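Local coordinates for protein putative rubredoxin reductase (Rhodopseudomonas palustris, PDB 3FG2) that probably uses its FAD to pass electrons from NADH to a ferredoxin, as the reductase of the CYP199A2 system, at residues A150-L155 with R180-E185; P184-Y189 with D327-V332; S188-R193 with E366-A371; V237-N242 with R289-Q294. One frame throughout, in Å; residues are numbered along the deposited sequence.

Interaction 1. Residues A150-L155 with R180-E185. With FAD (flavin-adenine dinucleotide), chain B.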
# COMPACT_ATOMS: atom_id res chain seq x y z
N ALA A 150 4.29 -13.20 3.40
CA ALA A 150 5.58 -12.52 3.52
C ALA A 150 5.67 -11.24 2.69
O ALA A 150 6.69 -10.96 2.07
CB ALA A 150 6.71 -13.48 3.13
N GLY A 151 4.60 -10.46 2.69
CA GLY A 151 4.61 -9.20 1.97
C GLY A 151 5.26 -8.17 2.87
O GLY A 151 5.69 -8.51 3.98
N PHE A 152 5.34 -6.92 2.41
CA PHE A 152 5.96 -5.87 3.20
C PHE A 152 5.38 -5.78 4.61
O PHE A 152 6.10 -5.83 5.61
CB PHE A 152 5.78 -4.50 2.54
CG PHE A 152 6.50 -4.35 1.24
CD1 PHE A 152 7.84 -4.69 1.12
CD2 PHE A 152 5.84 -3.84 0.12
CE1 PHE A 152 8.52 -4.53 -0.07
CE2 PHE A 152 6.51 -3.67 -1.09
CZ PHE A 152 7.85 -4.02 -1.18
N ILE A 153 4.06 -5.64 4.68
CA ILE A 153 3.39 -5.50 5.96
C ILE A 153 3.68 -6.65 6.91
O ILE A 153 4.02 -6.44 8.07
CB ILE A 153 1.87 -5.35 5.76
CG1 ILE A 153 1.61 -4.11 4.90
CG2 ILE A 153 1.17 -5.22 7.12
CD1 ILE A 153 0.17 -3.93 4.49
N GLY A 154 3.54 -7.87 6.42
CA GLY A 154 3.80 -9.03 7.26
C GLY A 154 5.17 -9.02 7.90
O GLY A 154 5.31 -9.35 9.09
N LEU A 155 6.20 -8.65 7.14
CA LEU A 155 7.56 -8.63 7.66
C LEU A 155 7.81 -7.44 8.58
O LEU A 155 8.53 -7.56 9.57
CB LEU A 155 8.58 -8.64 6.52
CG LEU A 155 8.57 -9.92 5.67
CD1 LEU A 155 9.62 -9.82 4.57
CD2 LEU A 155 8.85 -11.14 6.55
N ARG A 180 6.18 -10.99 -4.86
CA ARG A 180 5.32 -10.18 -5.72
C ARG A 180 5.90 -8.79 -5.98
O ARG A 180 5.49 -8.13 -6.94
CB ARG A 180 3.94 -10.04 -5.06
CG ARG A 180 2.95 -9.13 -5.78
CD ARG A 180 2.46 -9.74 -7.09
NE ARG A 180 3.11 -9.14 -8.25
CZ ARG A 180 2.68 -8.06 -8.88
NH1 ARG A 180 1.58 -7.43 -8.48
NH2 ARG A 180 3.37 -7.58 -9.91
N VAL A 181 6.86 -8.35 -5.17
CA VAL A 181 7.38 -7.00 -5.32
C VAL A 181 8.89 -6.72 -5.40
O VAL A 181 9.27 -5.62 -5.78
CB VAL A 181 6.80 -6.08 -4.22
CG1 VAL A 181 5.31 -5.89 -4.43
CG2 VAL A 181 7.05 -6.71 -2.85
N VAL A 182 9.74 -7.68 -5.04
CA VAL A 182 11.19 -7.45 -5.10
C VAL A 182 11.92 -8.60 -5.79
O VAL A 182 11.36 -9.69 -5.92
CB VAL A 182 11.82 -7.27 -3.68
CG1 VAL A 182 11.08 -6.18 -2.92
CG2 VAL A 182 11.78 -8.59 -2.92
N THR A 183 13.15 -8.35 -6.22
CA THR A 183 13.94 -9.39 -6.88
C THR A 183 14.62 -10.27 -5.82
O THR A 183 14.77 -9.87 -4.66
CB THR A 183 15.00 -8.78 -7.85
OG1 THR A 183 15.89 -7.91 -7.13
CG2 THR A 183 14.30 -7.99 -8.95
N PRO A 184 15.05 -11.49 -6.19
CA PRO A 184 15.70 -12.44 -5.29
C PRO A 184 16.78 -11.93 -4.33
O PRO A 184 16.84 -12.36 -3.18
CB PRO A 184 16.23 -13.52 -6.24
CG PRO A 184 15.21 -13.51 -7.33
CD PRO A 184 15.02 -12.02 -7.57
N GLU A 185 17.65 -11.03 -4.80
CA GLU A 185 18.71 -10.52 -3.94
C GLU A 185 18.15 -9.78 -2.72
O GLU A 185 18.76 -9.79 -1.65
CB GLU A 185 19.66 -9.60 -4.71
CG GLU A 185 20.21 -10.18 -6.00
CD GLU A 185 19.15 -10.27 -7.12
OE1 GLU A 185 18.25 -9.39 -7.19
OE2 GLU A 185 19.22 -11.22 -7.94
PA FAD B . -6.68 4.04 1.68
O1A FAD B . -6.87 2.60 2.01
O2A FAD B . -5.79 4.80 2.35
O5B FAD B . -8.04 4.59 2.13
C5B FAD B . -9.33 4.12 1.63
C4B FAD B . -10.36 4.76 2.59
O4B FAD B . -11.68 4.70 1.91
C3B FAD B . -10.56 4.04 3.93
O3B FAD B . -10.57 4.84 5.07
C2B FAD B . -11.80 3.23 3.67
O2B FAD B . -12.45 2.80 4.83
C1B FAD B . -12.63 4.23 2.91
N9A FAD B . -13.73 3.71 2.10
C8A FAD B . -13.76 2.54 1.39
N7A FAD B . -14.91 2.35 0.76
C5A FAD B . -15.68 3.43 1.07
C6A FAD B . -17.06 3.81 0.68
N6A FAD B . -17.83 3.09 -0.09
N1A FAD B . -17.49 5.01 1.20
C2A FAD B . -16.71 5.80 2.02
N3A FAD B . -15.45 5.53 2.41
C4A FAD B . -14.97 4.33 1.91
N1 FAD B . 2.73 2.55 1.05
C2 FAD B . 3.95 3.07 0.93
O2 FAD B . 4.29 3.64 -0.07
N3 FAD B . 4.93 2.98 1.98
C4 FAD B . 4.64 2.35 3.18
O4 FAD B . 5.49 2.31 4.05
C4X FAD B . 3.30 1.78 3.33
N5 FAD B . 2.96 1.17 4.48
C5X FAD B . 1.68 0.64 4.59
C6 FAD B . 1.34 0.01 5.82
C7 FAD B . 0.09 -0.53 6.03
C7M FAD B . -0.23 -1.20 7.35
C8 FAD B . -0.92 -0.47 4.97
C8M FAD B . -2.31 -1.04 5.12
C9 FAD B . -0.59 0.16 3.74
C9A FAD B . 0.70 0.71 3.55
N10 FAD B . 1.11 1.38 2.32
C10 FAD B . 2.36 1.91 2.20
C1' FAD B . 0.10 1.47 1.23
C2' FAD B . -0.71 2.80 1.35
O2' FAD B . -1.27 2.87 2.64
C3' FAD B . -1.77 2.79 0.27
O3' FAD B . -1.16 2.75 -1.01
C4' FAD B . -2.63 4.04 0.38
O4' FAD B . -3.26 4.11 1.69
C5' FAD B . -3.69 3.99 -0.69
O5' FAD B . -4.58 5.28 -0.52
P FAD B . -6.05 5.21 -0.82
O1P FAD B . -6.51 6.67 -0.55
O2P FAD B . -6.35 4.73 -2.10
O3P FAD B . -6.72 4.30 0.11

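Interaction 2. Residues P184-Y189 with D327-V332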
# COMPACT_ATOMS: atom_id res chain seq x y z
N PRO A 184 15.05 -11.49 -6.19
CA PRO A 184 15.70 -12.44 -5.29
C PRO A 184 16.78 -11.93 -4.33
O PRO A 184 16.84 -12.36 -3.18
CB PRO A 184 16.23 -13.52 -6.24
CG PRO A 184 15.21 -13.51 -7.33
CD PRO A 184 15.02 -12.02 -7.57
N GLU A 185 17.65 -11.03 -4.80
CA GLU A 185 18.71 -10.52 -3.94
C GLU A 185 18.15 -9.78 -2.72
O GLU A 185 18.76 -9.79 -1.65
CB GLU A 185 19.66 -9.60 -4.71
CG GLU A 185 20.21 -10.18 -6.00
CD GLU A 185 19.15 -10.27 -7.12
OE1 GLU A 185 18.25 -9.39 -7.19
OE2 GLU A 185 19.22 -11.22 -7.94
N ILE A 186 16.99 -9.15 -2.88
CA ILE A 186 16.38 -8.44 -1.76
C ILE A 186 15.74 -9.44 -0.80
O ILE A 186 15.89 -9.33 0.42
CB ILE A 186 15.31 -7.43 -2.24
CG1 ILE A 186 15.97 -6.38 -3.15
CG2 ILE A 186 14.66 -6.74 -1.05
CD1 ILE A 186 17.14 -5.64 -2.51
N SER A 187 15.04 -10.43 -1.35
CA SER A 187 14.40 -11.45 -0.51
C SER A 187 15.46 -12.14 0.33
O SER A 187 15.30 -12.29 1.54
CB SER A 187 13.70 -12.50 -1.37
OG SER A 187 12.74 -11.90 -2.22
N SER A 188 16.53 -12.56 -0.32
CA SER A 188 17.63 -13.24 0.36
C SER A 188 18.14 -12.43 1.55
O SER A 188 18.23 -12.95 2.67
CB SER A 188 18.76 -13.50 -0.63
OG SER A 188 19.86 -14.14 -0.01
N TYR A 189 18.47 -11.16 1.32
CA TYR A 189 18.98 -10.30 2.38
C TYR A 189 18.03 -10.27 3.58
O TYR A 189 18.44 -10.46 4.73
CB TYR A 189 19.17 -8.86 1.88
CG TYR A 189 19.55 -7.88 2.98
CD1 TYR A 189 20.84 -7.86 3.51
CD2 TYR A 189 18.59 -7.03 3.53
CE1 TYR A 189 21.18 -7.02 4.58
CE2 TYR A 189 18.92 -6.17 4.60
CZ TYR A 189 20.21 -6.17 5.12
OH TYR A 189 20.53 -5.34 6.17
N ASP A 327 16.35 -2.13 9.23
CA ASP A 327 16.68 -1.91 7.82
C ASP A 327 15.61 -1.12 7.09
O ASP A 327 14.42 -1.23 7.39
CB ASP A 327 16.86 -3.25 7.09
CG ASP A 327 18.09 -4.01 7.54
OD1 ASP A 327 19.21 -3.46 7.45
OD2 ASP A 327 17.94 -5.18 7.98
N LYS A 328 16.04 -0.30 6.13
CA LYS A 328 15.14 0.51 5.33
C LYS A 328 15.27 0.05 3.88
O LYS A 328 16.38 -0.09 3.37
CB LYS A 328 15.51 1.99 5.42
CG LYS A 328 14.90 2.86 4.32
CD LYS A 328 13.42 3.15 4.53
CE LYS A 328 13.23 4.31 5.50
NZ LYS A 328 11.79 4.69 5.68
N LEU A 329 14.13 -0.18 3.24
CA LEU A 329 14.11 -0.62 1.85
C LEU A 329 13.42 0.45 1.03
O LEU A 329 12.30 0.87 1.34
CB LEU A 329 13.32 -1.92 1.71
CG LEU A 329 13.53 -2.85 0.50
CD1 LEU A 329 12.23 -3.60 0.22
CD2 LEU A 329 13.95 -2.09 -0.73
N GLN A 330 14.09 0.91 -0.02
CA GLN A 330 13.51 1.90 -0.90
C GLN A 330 13.55 1.36 -2.33
O GLN A 330 14.56 0.83 -2.77
CB GLN A 330 14.27 3.22 -0.81
CG GLN A 330 14.05 3.96 0.48
CD GLN A 330 15.01 5.12 0.62
OE1 GLN A 330 16.22 4.93 0.65
NE2 GLN A 330 14.47 6.32 0.68
N ILE A 331 12.43 1.50 -3.03
CA ILE A 331 12.35 1.02 -4.39
C ILE A 331 11.85 2.13 -5.28
O ILE A 331 10.88 2.80 -4.93
CB ILE A 331 11.35 -0.14 -4.54
CG1 ILE A 331 11.65 -1.24 -3.53
CG2 ILE A 331 11.41 -0.69 -5.96
CD1 ILE A 331 10.62 -2.37 -3.55
N VAL A 332 12.51 2.35 -6.41
CA VAL A 332 12.05 3.34 -7.36
C VAL A 332 11.98 2.65 -8.72
O VAL A 332 12.97 2.08 -9.20
CB VAL A 332 12.99 4.57 -7.45
CG1 VAL A 332 14.41 4.13 -7.82
CG2 VAL A 332 12.45 5.55 -8.49

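Interaction 3. Residues S188-R193 with E366-A371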
# COMPACT_ATOMS: atom_id res chain seq x y z
N SER A 188 16.53 -12.56 -0.32
CA SER A 188 17.63 -13.24 0.36
C SER A 188 18.14 -12.43 1.55
O SER A 188 18.23 -12.95 2.67
CB SER A 188 18.76 -13.50 -0.63
OG SER A 188 19.86 -14.14 -0.01
N TYR A 189 18.47 -11.16 1.32
CA TYR A 189 18.98 -10.30 2.38
C TYR A 189 18.03 -10.27 3.58
O TYR A 189 18.44 -10.46 4.73
CB TYR A 189 19.17 -8.86 1.88
CG TYR A 189 19.55 -7.88 2.98
CD1 TYR A 189 20.84 -7.86 3.51
CD2 TYR A 189 18.59 -7.03 3.53
CE1 TYR A 189 21.18 -7.02 4.58
CE2 TYR A 189 18.92 -6.17 4.60
CZ TYR A 189 20.21 -6.17 5.12
OH TYR A 189 20.53 -5.34 6.17
N PHE A 190 16.76 -10.01 3.32
CA PHE A 190 15.78 -9.94 4.39
C PHE A 190 15.49 -11.28 5.03
O PHE A 190 15.10 -11.34 6.20
CB PHE A 190 14.51 -9.26 3.89
CG PHE A 190 14.63 -7.77 3.81
CD1 PHE A 190 14.80 -7.13 2.59
CD2 PHE A 190 14.64 -7.01 4.98
CE1 PHE A 190 14.99 -5.75 2.54
CE2 PHE A 190 14.83 -5.62 4.94
CZ PHE A 190 15.01 -4.99 3.72
N HIS A 191 15.69 -12.36 4.28
CA HIS A 191 15.47 -13.67 4.85
C HIS A 191 16.55 -13.88 5.90
O HIS A 191 16.28 -14.39 6.98
CB HIS A 191 15.58 -14.77 3.78
CG HIS A 191 15.71 -16.14 4.36
ND1 HIS A 191 16.90 -16.62 4.87
CD2 HIS A 191 14.80 -17.11 4.57
CE1 HIS A 191 16.71 -17.83 5.37
NE2 HIS A 191 15.44 -18.15 5.20
N ASP A 192 17.78 -13.47 5.58
CA ASP A 192 18.90 -13.61 6.51
C ASP A 192 18.68 -12.75 7.76
O ASP A 192 18.79 -13.23 8.88
CB ASP A 192 20.22 -13.20 5.83
CG ASP A 192 20.69 -14.21 4.78
OD1 ASP A 192 20.22 -15.37 4.78
OD2 ASP A 192 21.54 -13.84 3.95
N ARG A 193 18.39 -11.47 7.55
CA ARG A 193 18.17 -10.54 8.66
C ARG A 193 17.09 -11.03 9.62
O ARG A 193 17.31 -11.06 10.83
CB ARG A 193 17.78 -9.17 8.11
CG ARG A 193 18.90 -8.53 7.30
CD ARG A 193 20.07 -8.16 8.20
NE ARG A 193 19.76 -6.99 9.01
CZ ARG A 193 20.30 -6.74 10.21
NH1 ARG A 193 21.17 -7.58 10.74
NH2 ARG A 193 19.97 -5.63 10.86
N GLU A 366 16.41 -1.04 -6.13
CA GLU A 366 15.95 -1.48 -4.82
C GLU A 366 17.13 -1.25 -3.89
O GLU A 366 18.13 -1.97 -3.95
CB GLU A 366 15.60 -2.97 -4.87
CG GLU A 366 14.64 -3.34 -6.00
CD GLU A 366 14.65 -4.84 -6.27
OE1 GLU A 366 15.74 -5.39 -6.56
OE2 GLU A 366 13.57 -5.47 -6.18
N SER A 367 17.02 -0.24 -3.03
CA SER A 367 18.10 0.12 -2.12
C SER A 367 17.86 -0.20 -0.66
O SER A 367 16.85 0.18 -0.09
CB SER A 367 18.38 1.62 -2.24
OG SER A 367 18.57 2.00 -3.60
N VAL A 368 18.81 -0.90 -0.04
CA VAL A 368 18.72 -1.24 1.37
C VAL A 368 19.67 -0.33 2.14
O VAL A 368 20.88 -0.38 1.93
CB VAL A 368 19.12 -2.71 1.64
CG1 VAL A 368 19.28 -2.94 3.13
CG2 VAL A 368 18.08 -3.64 1.07
N ASN A 369 19.11 0.49 3.02
CA ASN A 369 19.90 1.44 3.82
C ASN A 369 20.92 2.18 2.94
O ASN A 369 22.09 2.27 3.29
CB ASN A 369 20.64 0.71 4.94
CG ASN A 369 19.73 -0.15 5.79
OD1 ASN A 369 18.67 0.29 6.26
ND2 ASN A 369 20.14 -1.40 6.01
N ARG A 370 20.46 2.70 1.81
CA ARG A 370 21.34 3.40 0.89
C ARG A 370 20.54 4.48 0.16
O ARG A 370 20.27 4.36 -1.03
CB ARG A 370 21.92 2.41 -0.12
CG ARG A 370 23.31 2.74 -0.62
CD ARG A 370 23.81 1.62 -1.52
NE ARG A 370 25.25 1.44 -1.41
CZ ARG A 370 26.15 2.16 -2.08
NH1 ARG A 370 25.77 3.11 -2.92
NH2 ARG A 370 27.44 1.91 -1.90
N ALA A 371 20.18 5.53 0.89
CA ALA A 371 19.38 6.63 0.35
C ALA A 371 19.94 7.31 -0.90
O ALA A 371 19.18 7.79 -1.74
CB ALA A 371 19.14 7.67 1.44

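Interaction 4. Residues V237-N242 with R289-Q294. With FAD (flavin-adenine dinucleotide), chain B.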
# COMPACT_ATOMS: atom_id res chain seq x y z
N VAL A 237 -2.59 -12.02 3.26
CA VAL A 237 -2.54 -12.73 1.99
C VAL A 237 -3.19 -11.94 0.86
O VAL A 237 -3.91 -12.51 0.04
CB VAL A 237 -3.24 -14.10 2.07
CG1 VAL A 237 -2.49 -15.00 3.05
CG2 VAL A 237 -4.69 -13.93 2.48
N GLY A 238 -2.94 -10.64 0.83
CA GLY A 238 -3.51 -9.84 -0.24
C GLY A 238 -4.74 -9.02 0.10
O GLY A 238 -5.38 -9.21 1.14
N VAL A 239 -5.07 -8.11 -0.81
CA VAL A 239 -6.22 -7.24 -0.65
C VAL A 239 -7.18 -7.43 -1.81
O VAL A 239 -6.93 -8.22 -2.72
CB VAL A 239 -5.79 -5.75 -0.65
CG1 VAL A 239 -4.85 -5.48 0.50
CG2 VAL A 239 -5.10 -5.41 -1.98
N ILE A 240 -8.27 -6.68 -1.77
CA ILE A 240 -9.28 -6.71 -2.81
C ILE A 240 -9.66 -5.26 -3.06
O ILE A 240 -10.20 -4.60 -2.17
CB ILE A 240 -10.55 -7.44 -2.39
CG1 ILE A 240 -10.25 -8.90 -2.06
CG2 ILE A 240 -11.59 -7.36 -3.51
CD1 ILE A 240 -11.47 -9.64 -1.53
N PRO A 241 -9.36 -4.74 -4.25
CA PRO A 241 -9.72 -3.34 -4.53
C PRO A 241 -11.23 -3.17 -4.34
O PRO A 241 -12.01 -4.01 -4.79
CB PRO A 241 -9.29 -3.15 -5.99
CG PRO A 241 -8.14 -4.10 -6.13
CD PRO A 241 -8.63 -5.34 -5.39
N ASN A 242 -11.65 -2.09 -3.69
CA ASN A 242 -13.07 -1.86 -3.47
C ASN A 242 -13.71 -1.28 -4.72
O ASN A 242 -13.79 -0.06 -4.89
CB ASN A 242 -13.27 -0.92 -2.27
CG ASN A 242 -12.72 -1.49 -0.98
OD1 ASN A 242 -13.09 -2.59 -0.56
ND2 ASN A 242 -11.83 -0.74 -0.33
N ARG A 289 -2.61 -1.24 -11.47
CA ARG A 289 -3.11 -0.74 -10.20
C ARG A 289 -1.87 -0.69 -9.31
O ARG A 289 -1.13 -1.65 -9.24
CB ARG A 289 -4.14 -1.70 -9.59
CG ARG A 289 -4.84 -1.14 -8.35
CD ARG A 289 -5.84 -2.13 -7.76
NE ARG A 289 -5.17 -3.25 -7.12
CZ ARG A 289 -4.70 -3.23 -5.87
NH1 ARG A 289 -4.83 -2.13 -5.13
NH2 ARG A 289 -4.09 -4.30 -5.37
N VAL A 290 -1.63 0.43 -8.64
CA VAL A 290 -0.46 0.53 -7.79
C VAL A 290 -0.84 0.85 -6.36
O VAL A 290 -1.64 1.75 -6.11
CB VAL A 290 0.52 1.59 -8.31
CG1 VAL A 290 1.69 1.74 -7.36
CG2 VAL A 290 1.02 1.19 -9.70
N GLU A 291 -0.25 0.12 -5.41
CA GLU A 291 -0.52 0.32 -3.99
C GLU A 291 0.64 1.04 -3.32
O GLU A 291 1.57 0.39 -2.85
CB GLU A 291 -0.71 -1.00 -3.25
CG GLU A 291 -1.77 -1.94 -3.79
CD GLU A 291 -1.87 -3.22 -2.96
OE1 GLU A 291 -2.39 -4.22 -3.49
OE2 GLU A 291 -1.43 -3.22 -1.78
N SER A 292 0.58 2.36 -3.25
CA SER A 292 1.64 3.10 -2.59
C SER A 292 1.16 4.52 -2.31
O SER A 292 0.26 5.03 -2.97
CB SER A 292 2.90 3.14 -3.47
OG SER A 292 2.72 3.97 -4.61
N VAL A 293 1.76 5.15 -1.30
CA VAL A 293 1.40 6.50 -0.93
C VAL A 293 1.71 7.41 -2.11
O VAL A 293 0.96 8.35 -2.40
CB VAL A 293 2.21 6.97 0.29
CG1 VAL A 293 2.00 8.45 0.53
CG2 VAL A 293 1.80 6.15 1.50
N GLN A 294 2.81 7.12 -2.78
CA GLN A 294 3.23 7.90 -3.93
C GLN A 294 2.12 7.91 -4.97
O GLN A 294 1.70 8.96 -5.45
CB GLN A 294 4.51 7.29 -4.52
CG GLN A 294 4.87 7.76 -5.93
CD GLN A 294 4.09 7.02 -7.00
OE1 GLN A 294 3.98 5.80 -6.96
NE2 GLN A 294 3.56 7.76 -7.96
PA FAD B . -6.68 4.04 1.68
O1A FAD B . -6.87 2.60 2.01
O2A FAD B . -5.79 4.80 2.35
O5B FAD B . -8.04 4.59 2.13
C5B FAD B . -9.33 4.12 1.63
C4B FAD B . -10.36 4.76 2.59
O4B FAD B . -11.68 4.70 1.91
C3B FAD B . -10.56 4.04 3.93
O3B FAD B . -10.57 4.84 5.07
C2B FAD B . -11.80 3.23 3.67
O2B FAD B . -12.45 2.80 4.83
C1B FAD B . -12.63 4.23 2.91
N9A FAD B . -13.73 3.71 2.10
C8A FAD B . -13.76 2.54 1.39
N7A FAD B . -14.91 2.35 0.76
C5A FAD B . -15.68 3.43 1.07
C6A FAD B . -17.06 3.81 0.68
N6A FAD B . -17.83 3.09 -0.09
N1A FAD B . -17.49 5.01 1.20
C2A FAD B . -16.71 5.80 2.02
N3A FAD B . -15.45 5.53 2.41
C4A FAD B . -14.97 4.33 1.91
N1 FAD B . 2.73 2.55 1.05
C2 FAD B . 3.95 3.07 0.93
O2 FAD B . 4.29 3.64 -0.07
N3 FAD B . 4.93 2.98 1.98
C4 FAD B . 4.64 2.35 3.18
O4 FAD B . 5.49 2.31 4.05
C4X FAD B . 3.30 1.78 3.33
N5 FAD B . 2.96 1.17 4.48
C5X FAD B . 1.68 0.64 4.59
C6 FAD B . 1.34 0.01 5.82
C7 FAD B . 0.09 -0.53 6.03
C7M FAD B . -0.23 -1.20 7.35
C8 FAD B . -0.92 -0.47 4.97
C8M FAD B . -2.31 -1.04 5.12
C9 FAD B . -0.59 0.16 3.74
C9A FAD B . 0.70 0.71 3.55
N10 FAD B . 1.11 1.38 2.32
C10 FAD B . 2.36 1.91 2.20
C1' FAD B . 0.10 1.47 1.23
C2' FAD B . -0.71 2.80 1.35
O2' FAD B . -1.27 2.87 2.64
C3' FAD B . -1.77 2.79 0.27
O3' FAD B . -1.16 2.75 -1.01
C4' FAD B . -2.63 4.04 0.38
O4' FAD B . -3.26 4.11 1.69
C5' FAD B . -3.69 3.99 -0.69
O5' FAD B . -4.58 5.28 -0.52
P FAD B . -6.05 5.21 -0.82
O1P FAD B . -6.51 6.67 -0.55
O2P FAD B . -6.35 4.73 -2.10
O3P FAD B . -6.72 4.30 0.11

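Interaction 1. Residues A150-L155 with R180-E185
F152, in the first turn of helix 152-163, meets V181 and V182 on the approach to helix 184-196. The helix starts from a glycine-rich turn: G151 is its N-cap, and G151 and G154 fit a GxGxxG pattern, consistent with the second Rossmann-type fold of this reductase family, where such a turn usually belongs to the pyridine-nucleotide domain.

The contact between the segments is apolar. The far end of the F152 ring presses on one branch of V181, with CZ 3.3 Å and CE2 3.6 Å from V181 CG2; for two carbons the first is tight packing. V181 holds CG1 anti to its carbonyl carbon (chi1 -67°), which leaves CG2 as the branch on the ring. V182 adds a looser touch, its CG1 4.2 Å from F152 CE1. L329 and I331 of the C-terminal domain also touch F152, tying the helix start to that domain.

The polar bonds lie within or beyond the segments: L155 N reaches G151 O at 3.2 Å in the first helical turn, and A150 N is held by the E172 carboxylate. T183 OG1 lies close to the carboxylates of both E185 and E366.

The remaining contact is with the flavin. I153 runs extended (chi2 173°) toward the dimethylbenzene end of the isoalloxazine and sets its CD1 over the ring face, 3.7 Å from both C7 and C8 of FAD.

Interaction 2. Residues P184-Y189 with D327-V332
A chi1 of 174° swings the Y189 ring trans to its own amide nitrogen and out from helix 184-196, while D327 keeps its CG beside its backbone N (chi1 -68°), so that phenol and carboxylate arrive from opposite directions. Y189 OH donates to D327 OD1 over a short 2.6 Å. The donor stands above the carboxylate, 50° out of its plane, whereas D327 CG lies at the edge of the tyrosine ring and in the ring plane, 3.7 Å from Y189 CE2; the two flat groups are thus turned steeply against each other.

One helical turn earlier, I186 CG2 faces L329 CD1 at 4.2 Å, a light apolar touch where the backbones are nearer, CA to CA 8.9 Å between I186 and L329. The helix of the nucleotide-binding part thereby packs on strand 327-333 of the antiparallel C-terminal sheet.

D327 has further partners: N369 ND2 also bonds OD1, and R193 NE makes a salt bridge with OD2. A phenylalanine at Y189 would probably leave OD1 with the amide of N369 but without its phenolic donor. With the phenol, an amide and a guanidinium gathered on this buried carboxylate, D327 is likely to stay ionised.

Interaction 3. Residues S188-R193 with E366-A371
Helix 184-196 passes the end of strand 361-368 with the CA atoms of Y189 and V368 9.1 Å apart, and the chain leaves the strand at N369 through left-handed backbone angles (phi 46°, psi 48°). The contact joins a helix of the nucleotide-binding part to the antiparallel sheet of the C-terminal reductase domain.

V368 divides its two methyls between two aromatic rings. CG1, trans to the backbone N (chi1 169°), comes obliquely to the Y189 ring, 3.6 Å from CE2 and 3.9 Å from CZ. CG2 slides alongside F190 and lies 4.0 Å from its CE1.

Within the helix the rings support each other. Y189 CD2 stands over the centre of the F190 ring, 3.8 Å above its plane, and R193 CG covers one face of Y189, 3.4 Å above the plane toward the rim. F352 adds an edge-to-face partner for Y189. An alanine in place of Y189 would probably open a gap beside V368 CG1 and take away the cover over the F190 ring and the support under R193 CG.

N369 holds its amide by other bonds, OD1 to K328 N and ND2 to D327 and R350 O; ND2 passes Y189 OH, whose own acceptor is D327, at 4.0 Å.

Interaction 4. Residues V237-N242 with R289-Q294
P241 CG lies over one face of the R289 guanidinium, 3.2 Å above its plane and offset toward the rim, where NE is nearest and CD follows at 3.4 Å from P241 CG. V239 CG2 approaches the same group obliquely, 3.7 Å from R289 NH2. The N-H groups point to other partners: NH1 is bonded to D275 O, and NH2 makes a salt bridge with E291 OE1 at a modelled 2.5 Å, shorter than usual, so the exact length is doubtful. The bond is bent at the hydrogen (145°), reaches OE1 on the anti side of the carboxylate and is a little out of both planes. R289 gets there by an extended chain that bends about its CG-CD bond (chi3 72°), and V239 CG2 also touches E291 OE1 at 3.3 Å, so one methyl lies against both halves of the ion pair.

Strand 239-241 pairs antiparallel with strand 108-110, consistent with the two-stranded connection between the FAD and nucleotide domains in this family. Segment 289-294, which follows strand 286-288, runs from this contact to the flavin. S292 is the N-cap of helix 293-306, its OG holding N295 N, and V293 N donates almost straight (168°) to FAD O2 at 3.2 Å. The helix start would probably favour negative charge at the N1 and O2 side of a reduced flavin. V293 CG2 adds a van der Waals contact with FAD N1 at 3.7 Å.

Overall arrangement
Followed from the N terminus, the chain first closes a short loop at interaction 1, where 180-185 returns to the glycine-rich start of helix 152-163. Helix 184-196 follows directly and opens interactions 2 and 3 from overlapping segments. Before either closes, 237-242 meets 289-294, so interaction 4 forms and completes wholly within both longer loops. Strand 327-333 then closes interaction 2; its sheet neighbour 361-368 closes interaction 3, whose loop opens slightly later and ends farther on, so the two cross. Interactions 1, 2 and 3 touch one another; 2 and 3 bind helix 184-196 to the C-terminal sheet, and 1 ties the approach to that helix to helix 152-163. Interaction 4 stands apart, yet it and interaction 1 both touch FAD.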